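Local coordinates for EAL domain protein (Vibrio cholerae serotype O1, PDB 6IJ2) that degrades the cyclic dinucleotides c-di-GMP and cGAMP as a phosphodiesterase, captured here with calcium ions and the product 5'-pGpG, at residues A[127-132]-A[143-148]; A[153-158]-A[173-178]. The protein carries 1 engineered substitution. All coordinates share one frame; numbering follows the deposited sequence.

Overall arrangement
Interactions 1 and 2 follow one another along the chain and meet where strands 125-129 and 154-160 lie side by side in the sheet, their centres about 8 Å apart. Interaction 1 lays helix 139-151 against strand 125-129; interaction 2 adds strand 177-180 to the far side of strand 154-160. Probable backbone hydrogen bonds join the two contacts, from Phe129 N to Ala156 O (2.8 Å) and from Phe127 N to Gln154 O (2.9 Å). Each interaction supplies an acidic ligand to the metal centre: Glu128 of interaction 1 and Asp158 of interaction 2 share the calcium ion of chain J, and water 1 is bound to the same ion beside the 5' phosphate of the nucleotide.

Interaction 1 of 2, residues A[127-132]-A[143-148]; sequences FEFTEA and RIVEYY. With CA (calcium ion), chain L; CA (calcium ion), chain J.
Ile144 of the helix meets Phe129 of the strand at the rim of its ring, the methyl CG2 lying 3.7 Å from Phe129 CE2 and near the ring plane. CG1 of Ile144 lies beside the backbone N (chi1 -57°), which leaves CG2, anti to that N, as the branch that touches the ring. One residue on, Val145 takes the face of the same ring. Its CG2 sits 3.7 Å from the centroid of the Phe129 ring and only 5° off the ring normal, a well-centred CH-pi contact in which the methyl is almost equally far from all six carbons. Helix 139-151 runs nearly antiparallel to the strand here, their local axes 10.8 Å apart, as expected within a beta-alpha-beta unit of the TIM-like barrel of EAL domains: Phe127 and Phe129 face the outer helix, while the alternating Glu128 and Thr130 turn to the metal centre. There Glu128 OE2 binds the calcium ion of chain J at 2.3 Å, and Thr130 OG1 reaches that of chain L at a longer 2.8 Å; Lys179 and Ser93 hold the second carboxylate oxygen of Glu128. A turn of helix after Ile144, Tyr148 touches both phenylalanines. Its CD2 comes within 3.6 Å of Phe127 CD2, giving an edge-to-face pair with the Phe127 ring as the face, centroids 5.2 Å apart and planes inclined at 67°. The same Tyr148 CD2 lies 4.0 Å from Phe129 CZ at the border of the Phe129 ring, so the tyrosine bridges two residues of the strand. Its buried ring ends in a hydroxyl that is hydrogen-bonded to Arg76.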
loop_
_atom_site.group_PDB
_atom_site.type_symbol
_atom_site.label_atom_id
_atom_site.label_comp_id
_atom_site.label_asym_id
_atom_site.label_seq_id
_atom_site.Cartn_x
_atom_site.Cartn_y
_atom_site.Cartn_z
ATOM N N PHE A 127 -19.552 3.769 4.907
ATOM C CA PHE A 127 -19.014 3.868 3.557
ATOM C C PHE A 127 -17.609 3.293 3.537
ATOM O O PHE A 127 -16.774 3.659 4.368
ATOM C CB PHE A 127 -19.021 5.315 3.062
ATOM C CG PHE A 127 -20.367 5.760 2.563
ATOM C CD1 PHE A 127 -20.803 5.373 1.306
ATOM C CD2 PHE A 127 -21.213 6.526 3.355
ATOM C CE1 PHE A 127 -22.048 5.752 0.848
ATOM C CE2 PHE A 127 -22.455 6.917 2.893
ATOM C CZ PHE A 127 -22.878 6.526 1.653
ATOM N N GLU A 128 -17.360 2.389 2.594
ATOM C CA GLU A 128 -16.048 1.767 2.428
ATOM C C GLU A 128 -15.289 2.469 1.315
ATOM O O GLU A 128 -15.802 2.609 0.198
ATOM C CB GLU A 128 -16.183 0.276 2.118
ATOM C CG GLU A 128 -17.076 -0.437 3.114
ATOM C CD GLU A 128 -17.107 -1.932 2.914
ATOM O OE1 GLU A 128 -17.773 -2.610 3.718
ATOM O OE2 GLU A 128 -16.463 -2.429 1.960
ATOM N N PHE A 129 -14.065 2.888 1.617
ATOM C CA PHE A 129 -13.301 3.774 0.748
ATOM C C PHE A 129 -12.178 2.992 0.077
ATOM O O PHE A 129 -11.361 2.361 0.759
ATOM C CB PHE A 129 -12.746 4.960 1.539
ATOM C CG PHE A 129 -13.780 6.008 1.859
ATOM C CD1 PHE A 129 -14.590 5.875 2.973
ATOM C CD2 PHE A 129 -13.929 7.127 1.056
ATOM C CE1 PHE A 129 -15.547 6.830 3.283
ATOM C CE2 PHE A 129 -14.886 8.090 1.354
ATOM C CZ PHE A 129 -15.698 7.941 2.471
ATOM N N THR A 130 -12.168 3.022 -1.252
ATOM C CA THR A 130 -11.096 2.499 -2.082
ATOM C C THR A 130 -10.544 3.640 -2.923
ATOM O O THR A 130 -11.307 4.443 -3.470
ATOM C CB THR A 130 -11.582 1.375 -3.016
ATOM O OG1 THR A 130 -12.151 0.304 -2.250
ATOM C CG2 THR A 130 -10.420 0.831 -3.842
ATOM N N GLU A 131 -9.222 3.706 -3.021
ATOM C CA GLU A 131 -8.571 4.742 -3.810
ATOM C C GLU A 131 -8.731 4.470 -5.303
ATOM O O GLU A 131 -8.767 3.320 -5.747
ATOM C CB GLU A 131 -7.090 4.819 -3.448
ATOM C CG GLU A 131 -6.810 4.840 -1.949
ATOM C CD GLU A 131 -6.574 3.448 -1.361
ATOM O OE1 GLU A 131 -7.389 2.538 -1.623
ATOM O OE2 GLU A 131 -5.565 3.265 -0.637
ATOM N N ALA A 132 -8.825 5.552 -6.083
ATOM C CA ALA A 132 -8.931 5.417 -7.529
ATOM C C ALA A 132 -7.569 5.268 -8.186
ATOM O O ALA A 132 -7.454 4.601 -9.222
ATOM C CB ALA A 132 -9.658 6.626 -8.116
ATOM N N ARG A 143 -10.496 14.714 2.898
ATOM C CA ARG A 143 -11.608 15.658 2.958
ATOM C C ARG A 143 -12.950 14.939 2.962
ATOM O O ARG A 143 -13.860 15.303 3.721
ATOM C CB ARG A 143 -11.527 16.616 1.765
ATOM C CG ARG A 143 -11.513 18.089 2.115
ATOM C CD ARG A 143 -11.138 18.934 0.899
ATOM N NE ARG A 143 -9.810 18.588 0.392
ATOM C CZ ARG A 143 -9.185 19.234 -0.589
ATOM N NH1 ARG A 143 -9.763 20.272 -1.180
ATOM N NH2 ARG A 143 -7.977 18.843 -0.978
ATOM N N ILE A 144 -13.096 13.926 2.103
ATOM C CA ILE A 144 -14.371 13.228 1.960
ATOM C C ILE A 144 -14.675 12.412 3.209
ATOM O O ILE A 144 -15.804 12.423 3.721
ATOM C CB ILE A 144 -14.343 12.338 0.704
ATOM C CG1 ILE A 144 -14.033 13.173 -0.539
ATOM C CG2 ILE A 144 -15.655 11.587 0.553
ATOM C CD1 ILE A 144 -13.602 12.346 -1.735
ATOM N N VAL A 145 -13.675 11.692 3.719
ATOM C CA VAL A 145 -13.879 10.848 4.893
ATOM C C VAL A 145 -14.262 11.691 6.101
ATOM O O VAL A 145 -15.184 11.348 6.850
ATOM C CB VAL A 145 -12.619 10.008 5.163
ATOM C CG1 VAL A 145 -12.748 9.242 6.474
ATOM C CG2 VAL A 145 -12.361 9.059 4.007
ATOM N N GLU A 146 -13.569 12.811 6.310
ATOM C CA GLU A 146 -13.874 13.623 7.484
ATOM C C GLU A 146 -15.226 14.319 7.353
ATOM O O GLU A 146 -15.918 14.517 8.360
ATOM C CB GLU A 146 -12.739 14.618 7.732
ATOM C CG GLU A 146 -11.455 13.906 8.165
ATOM C CD GLU A 146 -10.303 14.843 8.495
ATOM O OE1 GLU A 146 -9.276 14.350 9.012
ATOM O OE2 GLU A 146 -10.418 16.063 8.242
ATOM N N TYR A 147 -15.628 14.679 6.129
ATOM C CA TYR A 147 -16.959 15.246 5.933
ATOM C C TYR A 147 -18.041 14.218 6.238
ATOM O O TYR A 147 -19.039 14.533 6.897
ATOM C CB TYR A 147 -17.111 15.769 4.506
ATOM C CG TYR A 147 -18.503 16.270 4.193
ATOM C CD1 TYR A 147 -19.021 17.382 4.841
ATOM C CD2 TYR A 147 -19.297 15.634 3.247
ATOM C CE1 TYR A 147 -20.292 17.846 4.560
ATOM C CE2 TYR A 147 -20.572 16.096 2.951
ATOM C CZ TYR A 147 -21.061 17.199 3.614
ATOM O OH TYR A 147 -22.327 17.663 3.339
ATOM N N TYR A 148 -17.857 12.983 5.768
ATOM C CA TYR A 148 -18.841 11.941 6.038
ATOM C C TYR A 148 -18.928 11.640 7.528
ATOM O O TYR A 148 -20.029 11.454 8.066
ATOM C CB TYR A 148 -18.498 10.679 5.246
ATOM C CG TYR A 148 -18.941 10.736 3.801
ATOM C CD1 TYR A 148 -19.020 11.946 3.126
ATOM C CD2 TYR A 148 -19.309 9.585 3.122
ATOM C CE1 TYR A 148 -19.430 12.003 1.805
ATOM C CE2 TYR A 148 -19.727 9.633 1.805
ATOM C CZ TYR A 148 -19.784 10.844 1.149
ATOM O OH TYR A 148 -20.201 10.895 -0.163
HETATM CA CA CA L . -12.354 -2.381 -2.944
HETATM CA CA CA J . -15.833 -3.467 0.038
HETATM O O HOH W 1 -15.471 -5.487 1.117
HETATM O O HOH W 2 -13.583 -1.812 -4.913
#

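Interaction 2 of 2, residues A[153-158]-A[173-178]; sequences FQTAID and FQTNIV. With CA (calcium ion), chain I; CA (calcium ion), chain J; nucleotides of chain B.
Ile157 packs its side chain across Thr175, with CG1 3.5 Å from Thr175 OG1, and alongside Val178, whose CG2 lies 4.1 Å from Ile157 CB. Leu169 and Leu170 of helix 166-170 cover this face of the parallel strand pair, in the outer layer of the barrel, whereas Ala156 and Ile177 point to the other face, against Met126. The backbone N of Ile157 donates to Ile177 O (3.0 Å). That carbonyl also accepts the hydroxyl of Thr175 at 2.8 Å from OG1 to O, the two donors arriving from opposite faces of its plane. Asn176 continues the ladder where strand pairing has not yet begun: its OD1 takes the place of a backbone carbonyl and receives Thr155 N at 2.8 Å, in the amide plane and on a lone pair. Gln154 bends back over this amide, bringing OE1 to 3.1 Å from Asn176 CG without a hydrogen bond. Thr155 completes the join through its carbonyl, which accepts Ile177 N, and through OG1. With chi1 at 65° that hydroxyl lies between its own N and carbonyl carbon, next to Thr175 CB, and takes a weak bond from Asn176 N. Beyond Ile157, the Asp158 carboxylate bridges two calcium ions, those of chain I and chain J, beside the nucleotide phosphate. Side-chain and backbone bonds together thus tie the two strands just before the residue whose carboxylate bridges both ions.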
loop_
_atom_site.group_PDB
_atom_site.type_symbol
_atom_site.label_atom_id
_atom_site.label_comp_id
_atom_site.label_asym_id
_atom_site.label_seq_id
_atom_site.Cartn_x
_atom_site.Cartn_y
_atom_site.Cartn_z
ATOM N N PHE A 153 -21.968 9.481 9.329
ATOM C CA PHE A 153 -21.685 8.192 8.710
ATOM C C PHE A 153 -20.535 7.480 9.411
ATOM O O PHE A 153 -19.624 8.110 9.952
ATOM C CB PHE A 153 -21.334 8.375 7.230
ATOM C CG PHE A 153 -22.488 8.822 6.400
ATOM C CD1 PHE A 153 -23.519 7.943 6.101
ATOM C CD2 PHE A 153 -22.566 10.124 5.933
ATOM C CE1 PHE A 153 -24.603 8.348 5.345
ATOM C CE2 PHE A 153 -23.660 10.541 5.180
ATOM C CZ PHE A 153 -24.674 9.653 4.881
ATOM N N GLN A 154 -20.591 6.150 9.405
ATOM C CA GLN A 154 -19.417 5.350 9.707
ATOM C C GLN A 154 -18.557 5.241 8.448
ATOM O O GLN A 154 -19.060 5.352 7.327
ATOM C CB GLN A 154 -19.826 3.962 10.208
ATOM C CG GLN A 154 -20.498 3.973 11.583
ATOM C CD GLN A 154 -19.513 4.292 12.697
ATOM O OE1 GLN A 154 -18.530 3.579 12.893
ATOM N NE2 GLN A 154 -19.764 5.376 13.415
ATOM N N THR A 155 -17.249 5.084 8.639
ATOM C CA THR A 155 -16.299 5.009 7.530
ATOM C C THR A 155 -15.341 3.849 7.719
ATOM O O THR A 155 -14.998 3.479 8.849
ATOM C CB THR A 155 -15.480 6.299 7.382
ATOM O OG1 THR A 155 -14.655 6.470 8.542
ATOM C CG2 THR A 155 -16.423 7.505 7.237
ATOM N N ALA A 156 -14.859 3.319 6.588
ATOM C CA ALA A 156 -13.903 2.219 6.582
ATOM C C ALA A 156 -12.924 2.367 5.432
ATOM O O ALA A 156 -13.308 2.789 4.335
ATOM C CB ALA A 156 -14.595 0.855 6.452
ATOM N N ILE A 157 -11.671 1.987 5.679
ATOM C CA ILE A 157 -10.725 1.718 4.596
ATOM C C ILE A 157 -10.981 0.297 4.105
ATOM O O ILE A 157 -10.933 -0.656 4.882
ATOM C CB ILE A 157 -9.274 1.902 5.067
ATOM C CG1 ILE A 157 -9.036 3.375 5.411
ATOM C CG2 ILE A 157 -8.294 1.431 3.999
ATOM C CD1 ILE A 157 -7.675 3.656 5.938
ATOM N N ASP A 158 -11.296 0.160 2.820
ATOM C CA ASP A 158 -11.772 -1.116 2.284
ATOM C C ASP A 158 -10.634 -2.112 2.050
ATOM O O ASP A 158 -10.765 -3.310 2.336
ATOM C CB ASP A 158 -12.529 -0.834 0.983
ATOM C CG ASP A 158 -13.405 -1.991 0.517
ATOM O OD1 ASP A 158 -13.370 -3.093 1.097
ATOM O OD2 ASP A 158 -14.170 -1.765 -0.437
ATOM N N PHE A 173 -5.262 10.290 8.226
ATOM C CA PHE A 173 -6.609 10.272 8.789
ATOM C C PHE A 173 -6.952 8.853 9.213
ATOM O O PHE A 173 -6.359 7.883 8.743
ATOM C CB PHE A 173 -7.660 10.799 7.800
ATOM C CG PHE A 173 -7.837 9.944 6.582
ATOM C CD1 PHE A 173 -7.010 10.116 5.473
ATOM C CD2 PHE A 173 -8.829 8.980 6.531
ATOM C CE1 PHE A 173 -7.177 9.341 4.347
ATOM C CE2 PHE A 173 -8.997 8.197 5.410
ATOM C CZ PHE A 173 -8.167 8.381 4.314
ATOM N N GLN A 174 -7.940 8.729 10.096
ATOM C CA GLN A 174 -8.326 7.397 10.522
ATOM C C GLN A 174 -9.827 7.225 10.345
ATOM O O GLN A 174 -10.607 8.130 10.641
ATOM C CB GLN A 174 -7.912 7.134 11.968
ATOM C CG GLN A 174 -6.403 7.155 12.186
ATOM C CD GLN A 174 -5.831 8.559 12.258
ATOM O OE1 GLN A 174 -6.332 9.407 13.004
ATOM N NE2 GLN A 174 -4.776 8.819 11.478
ATOM N N THR A 175 -10.209 6.067 9.823
ATOM C CA THR A 175 -11.606 5.680 9.718
ATOM C C THR A 175 -12.038 4.939 10.976
ATOM O O THR A 175 -11.226 4.617 11.849
ATOM C CB THR A 175 -11.792 4.801 8.487
ATOM O OG1 THR A 175 -10.736 3.829 8.467
ATOM C CG2 THR A 175 -11.674 5.650 7.224
ATOM N N ASN A 176 -13.349 4.680 11.071
ATOM C CA ASN A 176 -13.859 3.853 12.162
ATOM C C ASN A 176 -13.325 2.432 12.077
ATOM O O ASN A 176 -12.948 1.833 13.094
ATOM C CB ASN A 176 -15.384 3.823 12.120
ATOM C CG ASN A 176 -15.978 5.191 12.251
ATOM O OD1 ASN A 176 -16.489 5.761 11.285
ATOM N ND2 ASN A 176 -15.877 5.752 13.445
ATOM N N ILE A 177 -13.330 1.871 10.877
ATOM C CA ILE A 177 -12.970 0.484 10.626
ATOM C C ILE A 177 -11.903 0.437 9.535
ATOM O O ILE A 177 -11.873 1.277 8.630
ATOM C CB ILE A 177 -14.234 -0.327 10.241
ATOM C CG1 ILE A 177 -15.038 -0.633 11.519
ATOM C CG2 ILE A 177 -13.888 -1.600 9.497
ATOM C CD1 ILE A 177 -16.396 -1.244 11.290
ATOM N N VAL A 178 -10.993 -0.526 9.643
ATOM C CA VAL A 178 -10.084 -0.863 8.546
ATOM C C VAL A 178 -10.361 -2.310 8.175
ATOM O O VAL A 178 -10.281 -3.198 9.034
ATOM C CB VAL A 178 -8.608 -0.638 8.909
ATOM C CG1 VAL A 178 -7.696 -1.271 7.854
ATOM C CG2 VAL A 178 -8.303 0.833 8.909
HETATM CA CA CA I . -11.795 -4.790 0.773
HETATM CA CA CA J . -15.833 -3.467 0.038
ATOM O OP3 G B 1 -13.145 -5.760 -0.875
ATOM P P G B 1 -13.898 -5.562 -2.085
ATOM O OP1 G B 1 -15.095 -4.819 -1.835
ATOM O OP2 G B 1 -12.973 -5.027 -3.028
ATOM O "O5'" G B 1 -14.232 -7.033 -2.529
ATOM C "C5'" G B 1 -15.533 -7.586 -2.372
ATOM C "C4'" G B 1 -15.650 -8.860 -3.175
ATOM O "O4'" G B 1 -15.147 -9.963 -2.397
ATOM C "C3'" G B 1 -17.063 -9.266 -3.607
ATOM O "O3'" G B 1 -17.147 -9.620 -4.973
ATOM C "C2'" G B 1 -17.341 -10.505 -2.769
ATOM O "O2'" G B 1 -18.143 -11.480 -3.366
ATOM C "C1'" G B 1 -15.944 -11.083 -2.619
ATOM N N9 G B 1 -15.816 -11.973 -1.475
ATOM C C8 G B 1 -16.451 -11.859 -0.264
ATOM N N7 G B 1 -16.130 -12.804 0.571
ATOM C C5 G B 1 -15.221 -13.582 -0.126
ATOM C C6 G B 1 -14.518 -14.749 0.269
ATOM O O6 G B 1 -14.572 -15.348 1.333
ATOM N N1 G B 1 -13.705 -15.225 -0.749
ATOM C C2 G B 1 -13.575 -14.644 -1.982
ATOM N N2 G B 1 -12.729 -15.238 -2.819
ATOM N N3 G B 1 -14.210 -13.550 -2.357
ATOM C C4 G B 1 -15.010 -13.074 -1.386
HETATM O O HOH W 3 -9.882 -5.518 -0.346
HETATM O O HOH W 1 -15.471 -5.487 1.117
#